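Local coordinates for uncharacterized protein (Exiguobacterium sibiricum, PDB 3B77) that is of unknown function but carries a bacterial pleckstrin-homology domain, together with a helical region that probably serves in oligomerisation, at residues Ile30-Lys35 / Lys112-Ala117; Tyr64-Ala69 / Lys97-Asp102; Val76-Ala81 / Leu86-Lys91. All coordinates share one frame; numbering follows the deposited sequence.

Interaction 1 of 3, residues Ile30-Lys35 / Lys112-Ala117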
loop_
_atom_site.group_PDB
_atom_site.type_symbol
_atom_site.label_atom_id
_atom_site.label_comp_id
_atom_site.label_asym_id
_atom_site.label_seq_id
_atom_site.Cartn_x
_atom_site.Cartn_y
_atom_site.Cartn_z
ATOM N N ILE A 30 -28.672 55.313 -1.823
ATOM C CA ILE A 30 -27.800 55.776 -2.923
ATOM C C ILE A 30 -26.741 56.706 -2.383
ATOM O O ILE A 30 -27.065 57.658 -1.696
ATOM C CB ILE A 30 -28.556 56.559 -4.000
ATOM C CG1 ILE A 30 -29.729 55.756 -4.567
ATOM C CG2 ILE A 30 -27.622 56.921 -5.125
ATOM C CD1 ILE A 30 -30.612 56.531 -5.546
ATOM N N TYR A 31 -25.477 56.421 -2.684
ATOM C CA TYR A 31 -24.348 57.240 -2.235
ATOM C C TYR A 31 -23.681 58.014 -3.357
ATOM O O TYR A 31 -22.950 58.957 -3.098
ATOM C CB TYR A 31 -23.309 56.379 -1.533
ATOM C CG TYR A 31 -23.698 55.994 -0.127
ATOM C CD1 TYR A 31 -24.436 54.854 0.109
ATOM C CD2 TYR A 31 -23.326 56.780 0.964
ATOM C CE1 TYR A 31 -24.804 54.487 1.377
ATOM C CE2 TYR A 31 -23.697 56.423 2.247
ATOM C CZ TYR A 31 -24.436 55.264 2.438
ATOM O OH TYR A 31 -24.823 54.855 3.687
ATOM N N PHE A 32 -23.927 57.646 -4.607
ATOM C CA PHE A 32 -23.285 58.337 -5.708
ATOM C C PHE A 32 -24.014 58.004 -6.983
ATOM O O PHE A 32 -24.256 56.841 -7.265
ATOM C CB PHE A 32 -21.834 57.902 -5.808
ATOM C CG PHE A 32 -20.924 58.972 -6.348
ATOM C CD1 PHE A 32 -20.708 59.117 -7.725
ATOM C CD2 PHE A 32 -20.280 59.845 -5.481
ATOM C CE1 PHE A 32 -19.874 60.119 -8.209
ATOM C CE2 PHE A 32 -19.453 60.815 -5.964
ATOM C CZ PHE A 32 -19.247 60.953 -7.326
ATOM N N LEU A 33 -24.392 59.023 -7.738
ATOM C CA LEU A 33 -25.124 58.823 -8.976
ATOM C C LEU A 33 -24.481 59.678 -10.051
ATOM O O LEU A 33 -24.112 60.836 -9.810
ATOM C CB LEU A 33 -26.604 59.149 -8.788
ATOM C CG LEU A 33 -27.609 58.968 -9.935
ATOM C CD1 LEU A 33 -27.652 57.584 -10.520
ATOM C CD2 LEU A 33 -28.956 59.308 -9.408
ATOM N N ILE A 34 -24.279 59.062 -11.208
ATOM C CA ILE A 34 -23.730 59.707 -12.380
ATOM C C ILE A 34 -24.755 59.455 -13.461
ATOM O O ILE A 34 -25.130 58.302 -13.733
ATOM C CB ILE A 34 -22.399 59.086 -12.819
ATOM C CG1 ILE A 34 -21.315 59.330 -11.762
ATOM C CG2 ILE A 34 -21.985 59.640 -14.191
ATOM C CD1 ILE A 34 -20.038 58.559 -11.989
ATOM N N LYS A 35 -25.255 60.542 -14.034
ATOM C CA LYS A 35 -26.248 60.453 -15.077
ATOM C C LYS A 35 -25.671 61.031 -16.360
ATOM O O LYS A 35 -25.116 62.112 -16.374
ATOM C CB LYS A 35 -27.539 61.180 -14.669
ATOM C CG LYS A 35 -28.775 60.775 -15.513
ATOM C CD LYS A 35 -30.006 61.663 -15.243
ATOM C CE LYS A 35 -30.578 61.497 -13.821
ATOM N NZ LYS A 35 -31.696 62.477 -13.536
ATOM N N LYS A 112 -13.212 62.038 -7.712
ATOM C CA LYS A 112 -12.037 61.606 -6.980
ATOM C C LYS A 112 -12.482 60.944 -5.684
ATOM O O LYS A 112 -11.816 60.047 -5.219
ATOM C CB LYS A 112 -11.052 62.766 -6.685
ATOM C CG LYS A 112 -11.154 63.332 -5.232
ATOM C CD LYS A 112 -10.231 64.528 -4.967
ATOM C CE LYS A 112 -10.258 64.949 -3.463
ATOM N NZ LYS A 112 -11.645 65.064 -2.863
ATOM N N ASP A 113 -13.578 61.388 -5.082
ATOM C CA ASP A 113 -14.070 60.727 -3.873
ATOM C C ASP A 113 -14.602 59.320 -4.166
ATOM O O ASP A 113 -14.487 58.434 -3.340
ATOM C CB ASP A 113 -15.159 61.558 -3.166
ATOM C CG ASP A 113 -14.623 62.857 -2.556
ATOM O OD1 ASP A 113 -13.367 63.007 -2.422
ATOM O OD2 ASP A 113 -15.488 63.713 -2.190
ATOM N N LEU A 114 -15.217 59.134 -5.326
ATOM C CA LEU A 114 -15.688 57.822 -5.723
ATOM C C LEU A 114 -14.494 56.887 -5.966
ATOM O O LEU A 114 -14.484 55.734 -5.541
ATOM C CB LEU A 114 -16.541 57.921 -6.983
ATOM C CG LEU A 114 -17.197 56.629 -7.502
ATOM C CD1 LEU A 114 -18.133 56.037 -6.475
ATOM C CD2 LEU A 114 -17.931 56.908 -8.787
ATOM N N TYR A 115 -13.489 57.404 -6.654
ATOM C CA TYR A 115 -12.263 56.675 -6.896
ATOM C C TYR A 115 -11.749 56.116 -5.582
ATOM O O TYR A 115 -11.494 54.921 -5.491
ATOM C CB TYR A 115 -11.219 57.591 -7.529
ATOM C CG TYR A 115 -9.849 56.987 -7.655
ATOM C CD1 TYR A 115 -9.631 55.884 -8.465
ATOM C CD2 TYR A 115 -8.761 57.534 -6.981
ATOM C CE1 TYR A 115 -8.370 55.343 -8.612
ATOM C CE2 TYR A 115 -7.485 56.992 -7.110
ATOM C CZ TYR A 115 -7.285 55.893 -7.924
ATOM O OH TYR A 115 -6.018 55.340 -8.052
ATOM N N LYS A 116 -11.641 56.963 -4.560
ATOM C CA LYS A 116 -11.151 56.513 -3.259
ATOM C C LYS A 116 -12.028 55.437 -2.662
ATOM O O LYS A 116 -11.514 54.445 -2.188
ATOM C CB LYS A 116 -11.024 57.676 -2.271
ATOM C CG LYS A 116 -9.949 58.738 -2.603
ATOM C CD LYS A 116 -9.879 59.761 -1.443
ATOM C CE LYS A 116 -9.134 61.041 -1.752
ATOM N NZ LYS A 116 -9.043 61.940 -0.517
ATOM N N ALA A 117 -13.341 55.641 -2.693
ATOM C CA ALA A 117 -14.326 54.683 -2.127
ATOM C C ALA A 117 -14.209 53.296 -2.750
ATOM O O ALA A 117 -14.075 52.298 -2.039
ATOM C CB ALA A 117 -15.776 55.211 -2.298
#
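Leu-114 of helix 108-146 lies against one face of the Phe-32 ring on strand 30-35, and the contact can be followed outward along the leucine. Its CB stands over the centre of the ring, 4.1 Å from the centroid and only 10° off the ring normal, a CH-pi contact made close to the helix backbone. CG lies anti to the backbone N (chi1 -176°), a torsion that sends both methyls on toward the strand instead of back along the helix. The branches then divide the work. CD2 reaches the ring atom CD1 of Phe-32 at 3.7 Å and has CE1 almost as near; CD1 of the leucine covers the root of the ring, 4.1 Å from Phe-32 CG. The same CD2 also meets the tip of Ile-34, whose CD1 is 4.2 Å away, so one methyl bridges two side chains that leave the strand on the helix-facing side. No hydrogen bond crosses here; the grip is wholly apolar and buried. In strand 30-35 itself Tyr-31 and Phe-32 form a classic beta bulge opposite Phe-43 of strand 39-44. Beyond the pair, Ile-191 and Tyr-187 of helix 184-191 touch Phe-32 and Leu-114 respectively. Leu-114 thus packs helix 108-146 against strand 30-35 where Ile-34 meets Ile-101 and Val-103 of the other sheet, consistent with the C-terminal helix that caps the sandwich in PH domains.

Interaction 2 of 3, residues Tyr64-Ala69 / Lys97-Asp102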
loop_
_atom_site.group_PDB
_atom_site.type_symbol
_atom_site.label_atom_id
_atom_site.label_comp_id
_atom_site.label_asym_id
_atom_site.label_seq_id
_atom_site.Cartn_x
_atom_site.Cartn_y
_atom_site.Cartn_z
ATOM N N TYR A 64 -29.278 46.606 -14.980
ATOM C CA TYR A 64 -28.329 45.656 -14.358
ATOM C C TYR A 64 -28.239 45.912 -12.865
ATOM O O TYR A 64 -28.448 47.023 -12.437
ATOM C CB TYR A 64 -26.940 45.820 -14.964
ATOM C CG TYR A 64 -26.889 45.369 -16.399
ATOM C CD1 TYR A 64 -26.744 44.021 -16.710
ATOM C CD2 TYR A 64 -26.985 46.282 -17.447
ATOM C CE1 TYR A 64 -26.695 43.596 -18.014
ATOM C CE2 TYR A 64 -26.931 45.859 -18.754
ATOM C CZ TYR A 64 -26.789 44.504 -19.031
ATOM O OH TYR A 64 -26.726 44.030 -20.320
ATOM N N ARG A 65 -27.944 44.887 -12.079
ATOM C CA ARG A 65 -27.727 45.052 -10.644
ATOM C C ARG A 65 -26.628 44.103 -10.173
ATOM O O ARG A 65 -26.759 42.875 -10.296
ATOM C CB ARG A 65 -29.011 44.841 -9.856
ATOM C CG ARG A 65 -28.766 44.259 -8.473
ATOM C CD ARG A 65 -29.989 44.214 -7.636
ATOM N NE ARG A 65 -30.051 45.457 -6.879
ATOM C CZ ARG A 65 -29.718 45.597 -5.596
ATOM N NH1 ARG A 65 -29.337 44.571 -4.868
ATOM N NH2 ARG A 65 -29.805 46.777 -5.025
ATOM N N TYR A 66 -25.547 44.684 -9.641
ATOM C CA TYR A 66 -24.369 43.931 -9.262
ATOM C C TYR A 66 -24.127 44.160 -7.787
ATOM O O TYR A 66 -23.457 45.111 -7.419
ATOM C CB TYR A 66 -23.153 44.363 -10.085
ATOM C CG TYR A 66 -23.323 44.214 -11.586
ATOM C CD1 TYR A 66 -23.422 42.959 -12.170
ATOM C CD2 TYR A 66 -23.370 45.325 -12.413
ATOM C CE1 TYR A 66 -23.584 42.802 -13.556
ATOM C CE2 TYR A 66 -23.523 45.190 -13.793
ATOM C CZ TYR A 66 -23.634 43.919 -14.370
ATOM O OH TYR A 66 -23.789 43.767 -15.748
ATOM N N PRO A 67 -24.703 43.304 -6.933
ATOM C CA PRO A 67 -24.412 43.391 -5.503
ATOM C C PRO A 67 -22.941 43.115 -5.267
ATOM O O PRO A 67 -22.401 42.168 -5.837
ATOM C CB PRO A 67 -25.280 42.275 -4.895
ATOM C CG PRO A 67 -26.356 42.039 -5.908
ATOM C CD PRO A 67 -25.654 42.211 -7.220
ATOM N N TYR A 68 -22.298 43.947 -4.463
ATOM C CA TYR A 68 -20.846 43.835 -4.256
ATOM C C TYR A 68 -20.465 42.438 -3.783
ATOM O O TYR A 68 -19.439 41.879 -4.237
ATOM C CB TYR A 68 -20.349 44.879 -3.237
ATOM C CG TYR A 68 -20.754 46.298 -3.579
ATOM C CD1 TYR A 68 -20.538 46.816 -4.855
ATOM C CD2 TYR A 68 -21.337 47.113 -2.632
ATOM C CE1 TYR A 68 -20.913 48.123 -5.174
ATOM C CE2 TYR A 68 -21.698 48.402 -2.926
ATOM C CZ TYR A 68 -21.496 48.915 -4.196
ATOM O OH TYR A 68 -21.888 50.205 -4.480
ATOM N N ALA A 69 -21.312 41.898 -2.887
ATOM C CA ALA A 69 -21.136 40.555 -2.298
ATOM C C ALA A 69 -20.971 39.444 -3.317
ATOM O O ALA A 69 -20.301 38.489 -3.029
ATOM C CB ALA A 69 -22.280 40.223 -1.355
ATOM N N LYS A 97 -16.919 42.337 -15.381
ATOM C CA LYS A 97 -17.355 43.336 -16.358
ATOM C C LYS A 97 -16.589 44.672 -16.224
ATOM O O LYS A 97 -16.457 45.213 -15.123
ATOM C CB LYS A 97 -18.871 43.566 -16.234
ATOM C CG LYS A 97 -19.519 44.332 -17.420
ATOM C CD LYS A 97 -21.041 44.381 -17.271
ATOM C CE LYS A 97 -21.728 45.225 -18.324
ATOM N NZ LYS A 97 -23.186 45.326 -17.996
ATOM N N HIS A 98 -16.110 45.176 -17.359
ATOM C CA HIS A 98 -15.365 46.425 -17.441
ATOM C C HIS A 98 -16.277 47.639 -17.430
ATOM O O HIS A 98 -17.249 47.689 -18.171
ATOM C CB HIS A 98 -14.529 46.435 -18.728
ATOM C CG HIS A 98 -13.401 45.455 -18.708
ATOM N ND1 HIS A 98 -13.604 44.090 -18.647
ATOM C CD2 HIS A 98 -12.058 45.636 -18.709
ATOM C CE1 HIS A 98 -12.436 43.473 -18.614
ATOM N NE2 HIS A 98 -11.481 44.387 -18.649
ATOM N N TYR A 99 -15.962 48.604 -16.575
ATOM C CA TYR A 99 -16.702 49.844 -16.506
ATOM C C TYR A 99 -15.752 50.982 -16.675
ATOM O O TYR A 99 -14.746 51.060 -16.002
ATOM C CB TYR A 99 -17.463 49.988 -15.189
ATOM C CG TYR A 99 -18.842 49.409 -15.281
ATOM C CD1 TYR A 99 -19.061 48.043 -15.133
ATOM C CD2 TYR A 99 -19.928 50.211 -15.568
ATOM C CE1 TYR A 99 -20.345 47.497 -15.245
ATOM C CE2 TYR A 99 -21.216 49.676 -15.688
ATOM C CZ TYR A 99 -21.418 48.322 -15.528
ATOM O OH TYR A 99 -22.688 47.813 -15.667
ATOM N N SER A 100 -16.080 51.847 -17.623
ATOM C CA SER A 100 -15.343 53.052 -17.874
ATOM C C SER A 100 -16.391 54.142 -17.946
ATOM O O SER A 100 -17.248 54.102 -18.813
ATOM C CB SER A 100 -14.601 52.937 -19.192
ATOM O OG SER A 100 -14.049 54.193 -19.546
ATOM N N ILE A 101 -16.336 55.102 -17.032
ATOM C CA ILE A 101 -17.342 56.161 -16.971
ATOM C C ILE A 101 -16.685 57.524 -17.103
ATOM O O ILE A 101 -15.794 57.854 -16.324
ATOM C CB ILE A 101 -18.145 56.088 -15.645
ATOM C CG1 ILE A 101 -18.711 54.667 -15.433
ATOM C CG2 ILE A 101 -19.261 57.124 -15.643
ATOM C CD1 ILE A 101 -19.319 54.441 -14.065
ATOM N N ASP A 102 -17.121 58.294 -18.105
ATOM C CA ASP A 102 -16.623 59.662 -18.358
ATOM C C ASP A 102 -17.500 60.668 -17.638
ATOM O O ASP A 102 -18.718 60.597 -17.738
ATOM C CB ASP A 102 -16.613 59.977 -19.851
ATOM C CG ASP A 102 -15.493 59.260 -20.591
ATOM O OD1 ASP A 102 -14.333 59.335 -20.128
ATOM O OD2 ASP A 102 -15.760 58.639 -21.640
#
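The ammonium group of Lys-97 meets two tyrosines of strand 62-67 at once. NZ stands over the centre of the Tyr-64 ring, 3.7 Å from the centroid and 4° off the normal, a cation-pi contact directed almost straight down on the face. It also donates a hydrogen bond to Tyr-66 OH, 2.8 Å from NZ, arriving at the edge of that ring near its plane. A second, weak hydrogen bond runs within the lysine's own strand, from NZ to Tyr-99 OH at 3.4 Å. Together the aromatic face and the two hydroxyls would probably stabilise the positive charge. The lysine reaches them because its chain is fully extended, with chi1 at -166° and every later torsion also near 180°; on the way its CD passes 3.2 Å from Tyr-66 OH.

Tyr-99 adds a second hold on Tyr-66: its hydroxyl oxygen comes to the ring edge, 3.3 Å from CE2 of Tyr-66. Farther out, Tyr-71 meets the Tyr-66 ring edge-to-face, and His-50 does the same to Tyr-99, whose ring lies nearly parallel to that of Phe-92. Backbone bonds from Tyr-64 to His-50 and from Tyr-66 to Leu-48 fix the first strand in its sheet. Segments 64-67 and 97-102 run at 105° to each other, their axes 11.9 Å apart at closest approach, so long side chains alone span the gap. Such near-orthogonal packing of two antiparallel sheets is characteristic of the PH-domain beta sandwich.

Interaction 3 of 3, residues Val76-Ala81 / Leu86-Lys91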
loop_
_atom_site.group_PDB
_atom_site.type_symbol
_atom_site.label_atom_id
_atom_site.label_comp_id
_atom_site.label_asym_id
_atom_site.label_seq_id
_atom_site.Cartn_x
_atom_site.Cartn_y
_atom_site.Cartn_z
ATOM N N VAL A 76 -9.469 49.275 -9.902
ATOM C CA VAL A 76 -9.987 50.626 -9.854
ATOM C C VAL A 76 -8.931 51.606 -10.375
ATOM O O VAL A 76 -7.831 51.690 -9.826
ATOM C CB VAL A 76 -10.426 51.001 -8.436
ATOM C CG1 VAL A 76 -10.939 52.446 -8.387
ATOM C CG2 VAL A 76 -11.502 50.026 -7.960
HETATM N N MSE A 77 -9.285 52.322 -11.449
HETATM C CA MSE A 77 -8.420 53.309 -12.095
HETATM C C MSE A 77 -9.057 54.705 -12.202
HETATM O O MSE A 77 -10.274 54.871 -12.126
HETATM C CB MSE A 77 -8.101 52.866 -13.518
HETATM C CG MSE A 77 -7.468 51.513 -13.647
HETATM SE SE MSE A 77 -5.605 51.493 -13.007
HETATM C CE MSE A 77 -5.276 49.362 -13.228
ATOM N N PHE A 78 -8.209 55.700 -12.428
ATOM C CA PHE A 78 -8.667 57.069 -12.624
ATOM C C PHE A 78 -7.794 57.779 -13.627
ATOM O O PHE A 78 -6.611 57.481 -13.750
ATOM C CB PHE A 78 -8.684 57.848 -11.307
ATOM C CG PHE A 78 -9.376 59.155 -11.410
ATOM C CD1 PHE A 78 -10.682 59.214 -11.834
ATOM C CD2 PHE A 78 -8.725 60.333 -11.103
ATOM C CE1 PHE A 78 -11.316 60.417 -11.957
ATOM C CE2 PHE A 78 -9.370 61.539 -11.211
ATOM C CZ PHE A 78 -10.655 61.583 -11.632
ATOM N N GLU A 79 -8.393 58.705 -14.355
ATOM C CA GLU A 79 -7.698 59.427 -15.394
ATOM C C GLU A 79 -8.203 60.867 -15.376
ATOM O O GLU A 79 -9.410 61.097 -15.449
ATOM C CB GLU A 79 -7.975 58.742 -16.729
ATOM C CG GLU A 79 -7.161 59.247 -17.926
ATOM C CD GLU A 79 -7.322 58.348 -19.153
ATOM O OE1 GLU A 79 -6.888 57.169 -19.086
ATOM O OE2 GLU A 79 -7.892 58.824 -20.170
ATOM N N THR A 80 -7.294 61.836 -15.248
ATOM C CA THR A 80 -7.699 63.242 -15.146
ATOM C C THR A 80 -7.844 63.830 -16.531
ATOM O O THR A 80 -7.544 63.165 -17.526
ATOM C CB THR A 80 -6.715 64.094 -14.338
ATOM O OG1 THR A 80 -5.498 64.225 -15.065
ATOM C CG2 THR A 80 -6.442 63.487 -12.982
ATOM N N ALA A 81 -8.320 65.079 -16.572
ATOM C CA ALA A 81 -8.541 65.840 -17.810
ATOM C C ALA A 81 -7.387 66.785 -18.141
ATOM O O ALA A 81 -6.892 67.509 -17.276
ATOM C CB ALA A 81 -9.823 66.636 -17.704
ATOM N N LEU A 86 -12.773 67.593 -21.785
ATOM C CA LEU A 86 -13.969 67.976 -21.001
ATOM C C LEU A 86 -14.359 66.973 -19.895
ATOM O O LEU A 86 -15.227 67.255 -19.062
ATOM C CB LEU A 86 -15.173 68.171 -21.932
ATOM C CG LEU A 86 -15.152 69.347 -22.909
ATOM C CD1 LEU A 86 -16.369 69.270 -23.812
ATOM C CD2 LEU A 86 -15.098 70.681 -22.160
ATOM N N ASP A 87 -13.694 65.822 -19.869
ATOM C CA ASP A 87 -14.040 64.766 -18.932
ATOM C C ASP A 87 -12.873 64.120 -18.180
ATOM O O ASP A 87 -11.719 64.155 -18.610
ATOM C CB ASP A 87 -14.816 63.677 -19.680
ATOM C CG ASP A 87 -14.007 63.039 -20.830
ATOM O OD1 ASP A 87 -12.794 63.301 -20.968
ATOM O OD2 ASP A 87 -14.596 62.252 -21.604
ATOM N N VAL A 88 -13.216 63.562 -17.025
ATOM C CA VAL A 88 -12.330 62.701 -16.248
ATOM C C VAL A 88 -12.937 61.301 -16.386
ATOM O O VAL A 88 -14.143 61.163 -16.478
ATOM C CB VAL A 88 -12.234 63.150 -14.762
ATOM C CG1 VAL A 88 -11.638 64.521 -14.668
ATOM C CG2 VAL A 88 -13.592 63.132 -14.061
ATOM N N GLU A 89 -12.112 60.264 -16.435
ATOM C CA GLU A 89 -12.601 58.901 -16.626
ATOM C C GLU A 89 -12.267 58.043 -15.422
ATOM O O GLU A 89 -11.125 58.006 -14.986
ATOM C CB GLU A 89 -11.981 58.295 -17.886
ATOM C CG GLU A 89 -12.426 56.864 -18.191
ATOM C CD GLU A 89 -11.436 56.072 -19.064
ATOM O OE1 GLU A 89 -10.285 55.834 -18.635
ATOM O OE2 GLU A 89 -11.824 55.644 -20.166
ATOM N N ILE A 90 -13.277 57.359 -14.885
ATOM C CA ILE A 90 -13.106 56.392 -13.791
ATOM C C ILE A 90 -13.371 55.009 -14.360
ATOM O O ILE A 90 -14.293 54.807 -15.148
ATOM C CB ILE A 90 -14.029 56.679 -12.585
ATOM C CG1 ILE A 90 -13.676 55.764 -11.404
ATOM C CG2 ILE A 90 -15.482 56.553 -12.978
ATOM C CD1 ILE A 90 -14.352 56.159 -10.105
ATOM N N LYS A 91 -12.513 54.066 -14.000
ATOM C CA LYS A 91 -12.637 52.706 -14.461
ATOM C C LYS A 91 -12.592 51.724 -13.302
ATOM O O LYS A 91 -12.042 52.007 -12.244
ATOM C CB LYS A 91 -11.500 52.343 -15.410
ATOM C CG LYS A 91 -11.338 53.194 -16.658
ATOM C CD LYS A 91 -9.980 52.900 -17.355
ATOM C CE LYS A 91 -9.841 51.417 -17.802
ATOM N NZ LYS A 91 -8.510 51.078 -18.439
#
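Backbone bonds pair Met-77, a selenomethionine, with Lys-91 and Glu-79 with Glu-89 as antiparallel hydrogen-bonded pairs. Met-77 N gives to Lys-91 O at 2.9 Å and Lys-91 N to Met-77 O at 3.0 Å. The bond from Glu-89 N to Glu-79 O is also 3.0 Å, whereas its return, Glu-79 N to Glu-89 O, is bent to 130° and weak.

Apolar contacts lie on the face of Phe-78, Val-88 and Ile-90. A chi1 of -169° swings the Phe-78 ring away from its own backbone N and over the neighbouring strand: CZ touches Val-88 CB at 3.8 Å, and CD1 lies 4.3 Å from Ile-90 CB. Val-111 of helix 108-146 covers Phe-78 and Val-88. With the ring cut back to an alanine, Val-88 and Val-111 would probably lose their shared aromatic neighbour and a gap is likely to open beside them.

Charges meet on the other face, where Glu-79 OE1 and Glu-89 OE1 stand 3.7 Å apart, probably at some electrostatic cost; Glu-89 OE2 is bonded to Ser-100 OG. Strand 73-79 is the outer strand of this antiparallel beta hairpin, and through Phe-78 and Glu-79 it pairs antiparallel with a strand of the second subunit, so the PH-domain sheet runs on across the interface.

In the fold
Following the chain from the N terminus, the first of these segments, in strand 30-35, finds its partner only at helix 108-146: interaction 1 closes the widest loop, spanning most of the PH domain. Within it, interaction 2 joins strand 62-67 of the five-stranded sheet to strand 97-104 of the three-stranded one. Nested inside that again, interaction 3 is the local hairpin of strands 73-79 and 87-94, so the three loops enclose one another without crossing. Neighbouring strands link interactions 2 and 3 through Ile-101 and Ile-90. Ile-34 packs on Ile-101 between interactions 1 and 2, while Tyr-115 of the helix lies on Val-76 and Phe-78, joining interaction 1 to the hairpin.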